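Local coordinates for protein Cdhr2 (Mus musculus, PDB 5CYX) that probably forms calcium-dependent heterophilic adhesion complexes between neighbouring microvilli and so controls how they pack at the apical membrane of epithelial cells, at residues A[192-196]-A[197-201]. Numbering follows the deposited sequence.
Sequences GILDN and KPKTQ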
ATOM      1  N   GLY A 192      -3.337  24.460   7.571  1.00 50.67           N
ATOM      2  CA  GLY A 192      -4.086  25.641   7.148  1.00 51.50           C
ATOM      3  C   GLY A 192      -3.679  26.790   8.093  1.00 52.24           C
ATOM      4  O   GLY A 192      -2.564  26.803   8.632  1.00 52.79           O
ATOM      5  N   ILE A 193      -4.562  27.771   8.216  1.00 51.97           N
ATOM      6  CA  ILE A 193      -4.303  29.000   8.926  1.00 51.68           C
ATOM      7  C   ILE A 193      -5.388  29.138   9.987  1.00 51.53           C
ATOM      8  O   ILE A 193      -6.577  28.842   9.712  1.00 48.48           O
ATOM      9  CB  ILE A 193      -4.429  30.217   7.985  1.00 52.68           C
ATOM     10  CG1 ILE A 193      -3.486  30.091   6.764  1.00 53.98           C
ATOM     11  CG2 ILE A 193      -4.202  31.528   8.733  1.00 52.85           C
ATOM     12  CD1 ILE A 193      -2.027  29.992   7.141  1.00 55.58           C
ATOM     13  N   LEU A 194      -4.982  29.623  11.164  1.00 51.15           N
ATOM     14  CA  LEU A 194      -5.916  30.050  12.186  1.00 52.29           C
ATOM     15  C   LEU A 194      -5.255  31.173  12.980  1.00 54.23           C
ATOM     16  O   LEU A 194      -4.073  31.062  13.350  1.00 55.13           O
ATOM     17  CB  LEU A 194      -6.253  28.890  13.101  1.00 51.79           C
ATOM     18  CG  LEU A 194      -7.363  29.168  14.120  1.00 52.11           C
ATOM     19  CD1 LEU A 194      -8.741  29.314  13.458  1.00 51.20           C
ATOM     20  CD2 LEU A 194      -7.378  28.031  15.126  1.00 52.27           C
ATOM     21  N   ASP A 195      -5.992  32.266  13.179  1.00 55.50           N
ATOM     22  CA  ASP A 195      -5.423  33.516  13.671  1.00 57.59           C
ATOM     23  C   ASP A 195      -4.133  33.876  12.952  1.00 57.21           C
ATOM     24  O   ASP A 195      -3.137  34.110  13.569  1.00 56.70           O
ATOM     25  CB  ASP A 195      -5.226  33.406  15.197  1.00 60.20           C
ATOM     26  CG  ASP A 195      -6.474  32.906  15.867  1.00 62.10           C
ATOM     27  OD1 ASP A 195      -7.563  33.365  15.468  1.00 64.88           O
ATOM     28  OD2 ASP A 195      -6.410  32.018  16.729  1.00 66.09           O
ATOM     29  N   ASN A 196      -4.176  33.863  11.614  1.00 56.36           N
ATOM     30  CA  ASN A 196      -3.101  34.361  10.786  1.00 57.17           C
ATOM     31  C   ASN A 196      -1.762  33.616  10.869  1.00 57.39           C
ATOM     32  O   ASN A 196      -0.757  34.120  10.409  1.00 57.68           O
ATOM     33  CB  ASN A 196      -2.908  35.873  11.014  1.00 58.72           C
ATOM     34  CG  ASN A 196      -4.194  36.657  10.786  1.00 58.22           C
ATOM     35  OD1 ASN A 196      -4.830  36.531   9.732  1.00 58.11           O
ATOM     36  ND2 ASN A 196      -4.561  37.486  11.743  1.00 58.66           N
ATOM     37  N   LYS A 197      -1.768  32.402  11.394  1.00 57.52           N
ATOM     38  CA  LYS A 197      -0.584  31.579  11.377  1.00 58.55           C
ATOM     39  C   LYS A 197      -0.911  30.132  11.100  1.00 56.68           C
ATOM     40  O   LYS A 197      -2.090  29.742  11.238  1.00 55.50           O
ATOM     41  CB  LYS A 197       0.205  31.722  12.679  1.00 60.55           C
ATOM     42  CG  LYS A 197      -0.532  31.510  13.947  1.00 61.86           C
ATOM     43  CD  LYS A 197       0.402  31.966  15.089  1.00 64.71           C
ATOM     44  CE  LYS A 197       0.012  31.370  16.410  1.00 66.43           C
ATOM     45  NZ  LYS A 197      -1.344  31.841  16.833  1.00 66.71           N
ATOM     46  N   PRO A 198       0.111  29.342  10.687  1.00 55.24           N
ATOM     47  CA  PRO A 198      -0.122  27.945  10.427  1.00 53.81           C
ATOM     48  C   PRO A 198      -0.767  27.233  11.598  1.00 52.32           C
ATOM     49  O   PRO A 198      -0.503  27.566  12.712  1.00 50.94           O
ATOM     50  CB  PRO A 198       1.267  27.382  10.166  1.00 54.79           C
ATOM     51  CG  PRO A 198       1.996  28.516   9.572  1.00 56.77           C
ATOM     52  CD  PRO A 198       1.481  29.732  10.305  1.00 57.26           C
ATOM     53  N   LYS A 199      -1.635  26.289  11.288  1.00 50.95           N
ATOM     54  CA  LYS A 199      -2.353  25.523  12.276  1.00 50.63           C
ATOM     55  C   LYS A 199      -2.695  24.171  11.664  1.00 49.96           C
ATOM     56  O   LYS A 199      -3.200  24.101  10.509  1.00 48.46           O
ATOM     57  CB  LYS A 199      -3.608  26.273  12.684  1.00 51.01           C
ATOM     58  CG  LYS A 199      -4.491  25.523  13.679  1.00 51.37           C
ATOM     59  CD  LYS A 199      -3.762  25.393  15.032  1.00 52.15           C
ATOM     60  CE  LYS A 199      -4.657  24.764  16.092  1.00 52.81           C
ATOM     61  NZ  LYS A 199      -3.885  24.566  17.346  1.00 54.32           N
ATOM     62  N   THR A 200      -2.338  23.108  12.381  1.00 49.85           N
ATOM     63  CA  THR A 200      -2.727  21.740  12.017  1.00 49.63           C
ATOM     64  C   THR A 200      -3.600  21.247  13.148  1.00 49.61           C
ATOM     65  O   THR A 200      -3.239  21.453  14.305  1.00 49.46           O
ATOM     66  CB  THR A 200      -1.494  20.834  11.888  1.00 50.35           C
ATOM     67  OG1 THR A 200      -0.685  21.240  10.758  1.00 51.07           O
ATOM     68  CG2 THR A 200      -1.911  19.354  11.740  1.00 49.54           C
ATOM     69  N   GLN A 201      -4.733  20.597  12.849  1.00 49.60           N
ATOM     70  CA  GLN A 201      -5.595  20.053  13.947  1.00 50.15           C
ATOM     71  C   GLN A 201      -5.537  18.545  13.996  1.00 51.21           C
ATOM     72  O   GLN A 201      -5.454  17.903  12.940  1.00 49.23           O
ATOM     73  CB  GLN A 201      -7.031  20.489  13.767  1.00 49.44           C
ATOM     74  CG  GLN A 201      -7.231  21.994  13.689  1.00 49.50           C
ATOM     75  CD  GLN A 201      -7.440  22.644  15.036  1.00 49.99           C
ATOM     76  OE1 GLN A 201      -7.304  22.008  16.086  1.00 50.26           O
ATOM     77  NE2 GLN A 201      -7.777  23.918  15.016  1.00 50.10           N
TER
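Leu194 and Lys197 pair across a tight antiparallel hairpin: Leu194 N donates to Lys197 O at 2.9 Å, a nearly straight bond, while the return bond from Lys197 N to Leu194 O is weak. A type I' turn closes the loop, with Asp195 and Asn196 at its corners, both in the left-handed region of backbone space. Two residues further along the ladder, past the non-hydrogen-bonded pair Ile193-Pro198, Lys199 N reaches Gly192 O from above the carbonyl plane, and that same oxygen takes a CA-H...O contact from Pro198 CA at 3.2 Å. Leu194 and Lys199 project from one face of the ribbon and run side by side, Leu194 CB lying 3.7 Å from Lys199 CB. In both, CG is anti to the backbone N (chi1 -173° and 177°), which keeps the two chains aligned; Lys199 CG also lies against Leu194 CD2. Gln201 crosses the leucine at about a right angle, bringing its NE2 to 4.1 Å from Leu194 CD2, but that amide spends its hydrogen bond on Asn99 O. This two-stranded hairpin follows strand 180-189 in the second cadherin repeat and leans on the calcium-binding linker to the first: Lys199 O accepts from Asn99 ND2, and Asn99 itself helps bind a calcium ion. Ile193 diverges from the lysine face. Its CG2 branch sits 3.7 Å from both N and O of Lys197, CD1 lies by the Lys197-Pro198 peptide, and the side chain also packs on Arg98 and on Phe68 of the second subunit. An alanine here would lose both outer branches and is likely to open a gap between the hairpin and that phenylalanine. Around the turn, Lys197 CG rests 3.6 Å from Leu194 O, placed there by a chi1 of 53°, and its bent chain carries NZ to 5.1 Å from Asp195 OD2, too far for a salt bridge.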